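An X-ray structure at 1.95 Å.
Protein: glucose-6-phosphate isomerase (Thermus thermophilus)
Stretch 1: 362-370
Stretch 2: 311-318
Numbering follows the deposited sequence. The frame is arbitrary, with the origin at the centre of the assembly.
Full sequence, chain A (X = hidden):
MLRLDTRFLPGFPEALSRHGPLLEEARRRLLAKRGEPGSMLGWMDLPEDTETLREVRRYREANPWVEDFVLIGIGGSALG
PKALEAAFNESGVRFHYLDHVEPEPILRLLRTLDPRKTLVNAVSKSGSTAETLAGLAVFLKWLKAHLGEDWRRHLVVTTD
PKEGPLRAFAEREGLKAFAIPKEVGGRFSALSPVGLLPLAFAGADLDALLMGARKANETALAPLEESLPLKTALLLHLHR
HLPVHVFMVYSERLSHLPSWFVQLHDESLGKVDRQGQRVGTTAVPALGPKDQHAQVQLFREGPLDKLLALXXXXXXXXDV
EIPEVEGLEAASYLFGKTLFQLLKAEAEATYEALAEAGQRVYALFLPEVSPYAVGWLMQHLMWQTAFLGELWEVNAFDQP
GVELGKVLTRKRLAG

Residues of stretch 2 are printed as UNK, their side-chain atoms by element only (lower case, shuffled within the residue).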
# COMPACT_ATOMS: atom_id res chain seq x y z
N TYR A 362 -14.51 -8.60 -12.96
CA TYR A 362 -14.88 -9.95 -12.59
C TYR A 362 -14.50 -10.13 -11.13
O TYR A 362 -13.79 -9.29 -10.57
CB TYR A 362 -14.15 -10.98 -13.47
CG TYR A 362 -12.64 -11.04 -13.30
CD1 TYR A 362 -12.05 -11.89 -12.37
CD2 TYR A 362 -11.81 -10.25 -14.10
CE1 TYR A 362 -10.66 -11.96 -12.24
CE2 TYR A 362 -10.42 -10.31 -13.98
CZ TYR A 362 -9.86 -11.17 -13.05
OH TYR A 362 -8.50 -11.26 -12.95
N ALA A 363 -14.97 -11.20 -10.52
CA ALA A 363 -14.67 -11.42 -9.11
C ALA A 363 -14.22 -12.83 -8.81
O ALA A 363 -14.61 -13.79 -9.47
CB ALA A 363 -15.91 -11.09 -8.27
N LEU A 364 -13.37 -12.93 -7.79
CA LEU A 364 -12.87 -14.21 -7.32
C LEU A 364 -13.35 -14.31 -5.89
O LEU A 364 -12.97 -13.50 -5.04
CB LEU A 364 -11.34 -14.26 -7.38
CG LEU A 364 -10.72 -14.52 -8.75
CD1 LEU A 364 -9.20 -14.39 -8.67
CD2 LEU A 364 -11.12 -15.90 -9.23
N PHE A 365 -14.20 -15.29 -5.62
CA PHE A 365 -14.74 -15.47 -4.28
C PHE A 365 -13.98 -16.52 -3.47
O PHE A 365 -13.61 -17.57 -3.98
CB PHE A 365 -16.22 -15.88 -4.37
CG PHE A 365 -17.14 -14.76 -4.79
CD1 PHE A 365 -17.66 -13.87 -3.85
CD2 PHE A 365 -17.44 -14.56 -6.13
CE1 PHE A 365 -18.48 -12.81 -4.24
CE2 PHE A 365 -18.26 -13.49 -6.54
CZ PHE A 365 -18.77 -12.62 -5.59
N LEU A 366 -13.72 -16.18 -2.21
CA LEU A 366 -13.04 -17.06 -1.27
C LEU A 366 -14.10 -17.45 -0.24
O LEU A 366 -14.88 -16.61 0.19
CB LEU A 366 -11.91 -16.32 -0.54
CG LEU A 366 -10.53 -16.19 -1.17
CD1 LEU A 366 -10.64 -15.71 -2.60
CD2 LEU A 366 -9.70 -15.23 -0.33
N PRO A 367 -14.13 -18.72 0.17
CA PRO A 367 -15.13 -19.11 1.16
C PRO A 367 -14.99 -18.27 2.43
O PRO A 367 -15.97 -17.92 3.08
CB PRO A 367 -14.81 -20.58 1.40
CG PRO A 367 -14.34 -21.04 0.04
CD PRO A 367 -13.44 -19.90 -0.39
N GLU A 368 -13.75 -17.94 2.77
CA GLU A 368 -13.44 -17.13 3.94
C GLU A 368 -11.95 -16.85 3.88
O GLU A 368 -11.25 -17.45 3.07
CB GLU A 368 -13.78 -17.89 5.24
CG GLU A 368 -12.84 -19.04 5.60
CD GLU A 368 -12.98 -20.25 4.70
OE1 GLU A 368 -14.09 -20.82 4.64
OE2 GLU A 368 -11.98 -20.65 4.06
N VAL A 369 -11.46 -15.94 4.71
CA VAL A 369 -10.03 -15.64 4.72
C VAL A 369 -9.36 -16.62 5.67
O VAL A 369 -9.34 -16.42 6.88
CB VAL A 369 -9.74 -14.19 5.18
CG1 VAL A 369 -8.23 -13.95 5.17
CG2 VAL A 369 -10.44 -13.20 4.26
N SER A 370 -8.82 -17.70 5.09
CA SER A 370 -8.15 -18.74 5.85
C SER A 370 -6.88 -19.19 5.13
O SER A 370 -6.72 -18.95 3.93
CB SER A 370 -9.07 -19.95 6.02
OG SER A 370 -9.46 -20.47 4.75
N UNK A 311 -11.46 -9.50 -5.20
CA UNK A 311 -11.36 -10.69 -4.37
C UNK A 311 -12.30 -10.47 -3.20
O UNK A 311 -12.10 -9.55 -2.40
c UNK A 311 -9.83 -12.11 -2.97
c UNK A 311 -9.92 -10.88 -3.87
c UNK A 311 -8.99 -11.00 -5.05
N UNK A 312 -13.32 -11.31 -3.09
CA UNK A 312 -14.33 -11.17 -2.04
C UNK A 312 -14.57 -12.41 -1.18
O UNK A 312 -14.85 -13.49 -1.70
c UNK A 312 -16.73 -9.28 -4.44
c UNK A 312 -15.53 -9.57 -3.57
c UNK A 312 -16.72 -10.57 -1.57
c UNK A 312 -15.69 -10.79 -2.67
N UNK A 313 -14.46 -12.26 0.15
CA UNK A 313 -14.68 -13.40 1.05
C UNK A 313 -16.19 -13.62 1.16
O UNK A 313 -16.97 -12.69 1.00
c UNK A 313 -14.02 -11.08 0.90
c UNK A 313 -14.07 -12.92 2.36
c UNK A 313 -14.37 -11.45 2.33
N UNK A 314 -16.62 -14.85 1.43
CA UNK A 314 -18.05 -15.12 1.53
C UNK A 314 -18.52 -15.37 2.96
O UNK A 314 -19.73 -15.44 3.21
c UNK A 314 -18.82 -17.10 -1.71
c UNK A 314 -18.22 -16.03 -0.82
o UNK A 314 -18.40 -18.27 -1.61
o UNK A 314 -19.72 -16.76 -2.50
c UNK A 314 -18.43 -16.30 0.65
N UNK A 315 -17.59 -15.49 3.89
CA UNK A 315 -17.93 -15.72 5.28
C UNK A 315 -16.83 -15.23 6.21
O UNK A 315 -15.65 -15.23 5.85
c UNK A 315 -18.18 -17.22 5.52
N UNK A 316 -17.22 -14.79 7.42
CA UNK A 316 -16.25 -14.31 8.41
C UNK A 316 -15.85 -15.51 9.25
O UNK A 316 -16.55 -16.53 9.24
c UNK A 316 -18.60 -14.53 7.86
c UNK A 316 -18.41 -14.02 9.29
c UNK A 316 -17.08 -13.32 9.21
N UNK A 317 -14.74 -15.41 9.96
CA UNK A 317 -14.32 -16.49 10.83
C UNK A 317 -15.04 -16.26 12.16
O UNK A 317 -15.43 -17.20 12.85
c UNK A 317 -12.46 -17.96 9.03
c UNK A 317 -11.98 -16.69 9.75
c UNK A 317 -12.80 -16.48 11.03
c UNK A 317 -10.51 -16.82 10.11
N UNK A 318 -15.21 -14.98 12.50
CA UNK A 318 -15.90 -14.57 13.72
C UNK A 318 -16.46 -13.19 13.42
O UNK A 318 -15.71 -12.23 13.20
o UNK A 318 -15.42 -14.56 18.49
c UNK A 318 -15.64 -14.01 16.18
c UNK A 318 -14.81 -14.22 17.44
o UNK A 318 -13.58 -14.04 17.40
c UNK A 318 -14.96 -14.52 14.92
O HOH W 1 -13.18 -14.32 6.28

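Position 311 carries three side-chain carbons, one attached to CA and bearing the other two. One of its end carbons lies 3.7 Å from CD1 of Leu366, on the sheet face that it shares with Leu364 and Leu366. That fork at the first carbon is valine, Val311. It pairs in parallel register with Leu364, and the end carbon near Leu366 is CG1.

Position 312 has four carbons, forked at the first, with one arm two carbons long. It points to the other face, beside Phe365, whose CE1 sits 3.8 Å from its CB; the long arm ends 4.3 Å from CB of Ala363. This is isoleucine, Ile312. The backbone also contributes here. Ile312 N donates to Leu364 O at 3.0 Å, and Ile312 O accepts from Leu366 N at 3.0 Å, both nearly straight, so one residue reaches two partners that flank Phe365, as parallel pairing requires.

At position 313, three carbons close a ring onto the backbone nitrogen, and CB packs 4.1 Å from CG2 of Val369. The ring makes it proline. Pro313 has no N-H to give, and in this register none is needed for stretch 1: the bonds come from the nitrogens of 312 and 314. Its CA approaches Leu366 O at 3.3 Å in a CA-H...O contact.

Position 314 shows three carbons in a row, the third carrying two oxygens; the second lies 3.8 Å from CD1 of Phe365. This is glutamate. Glu314 N gives Leu366 O a short but weak hydrogen bond, 2.8 Å with a bent angle, as the strand pairing runs out. The carboxylate is engaged elsewhere in the structure.

Position 315 has a single carbon, CB, 3.4 Å from Pro367 O: alanine. Ala315 O comes within 3.3 Å of Glu368 CB, and a water bridges the wider gap beyond, donating to Ala315 O at 2.7 Å and accepting from Val369 N at 2.8 Å.

Position 316 again has three carbons closed onto N, and Pro316 turns away without touching stretch 1.

Position 317 holds four carbons forked at the second, the two end carbons 3.6 Å from Glu368 CG and 3.5 Å from Val369 O: leucine. The CA-to-CB bond of Leu317 points sideways, but its end comes nearer to stretch 1.

Position 318 has three carbons, the last with two oxygens; Glu318 is out of reach.

The rule is a short parallel ladder: alternate residues supply the hydrogen bonds, proline occupies a slot whose nitrogen is not called upon, and apolar side chains pack on both faces. Past the strands, water and a leucine whose end comes nearer extend the contact.

Stretch 2, residues 311-318: VIPEAPLE
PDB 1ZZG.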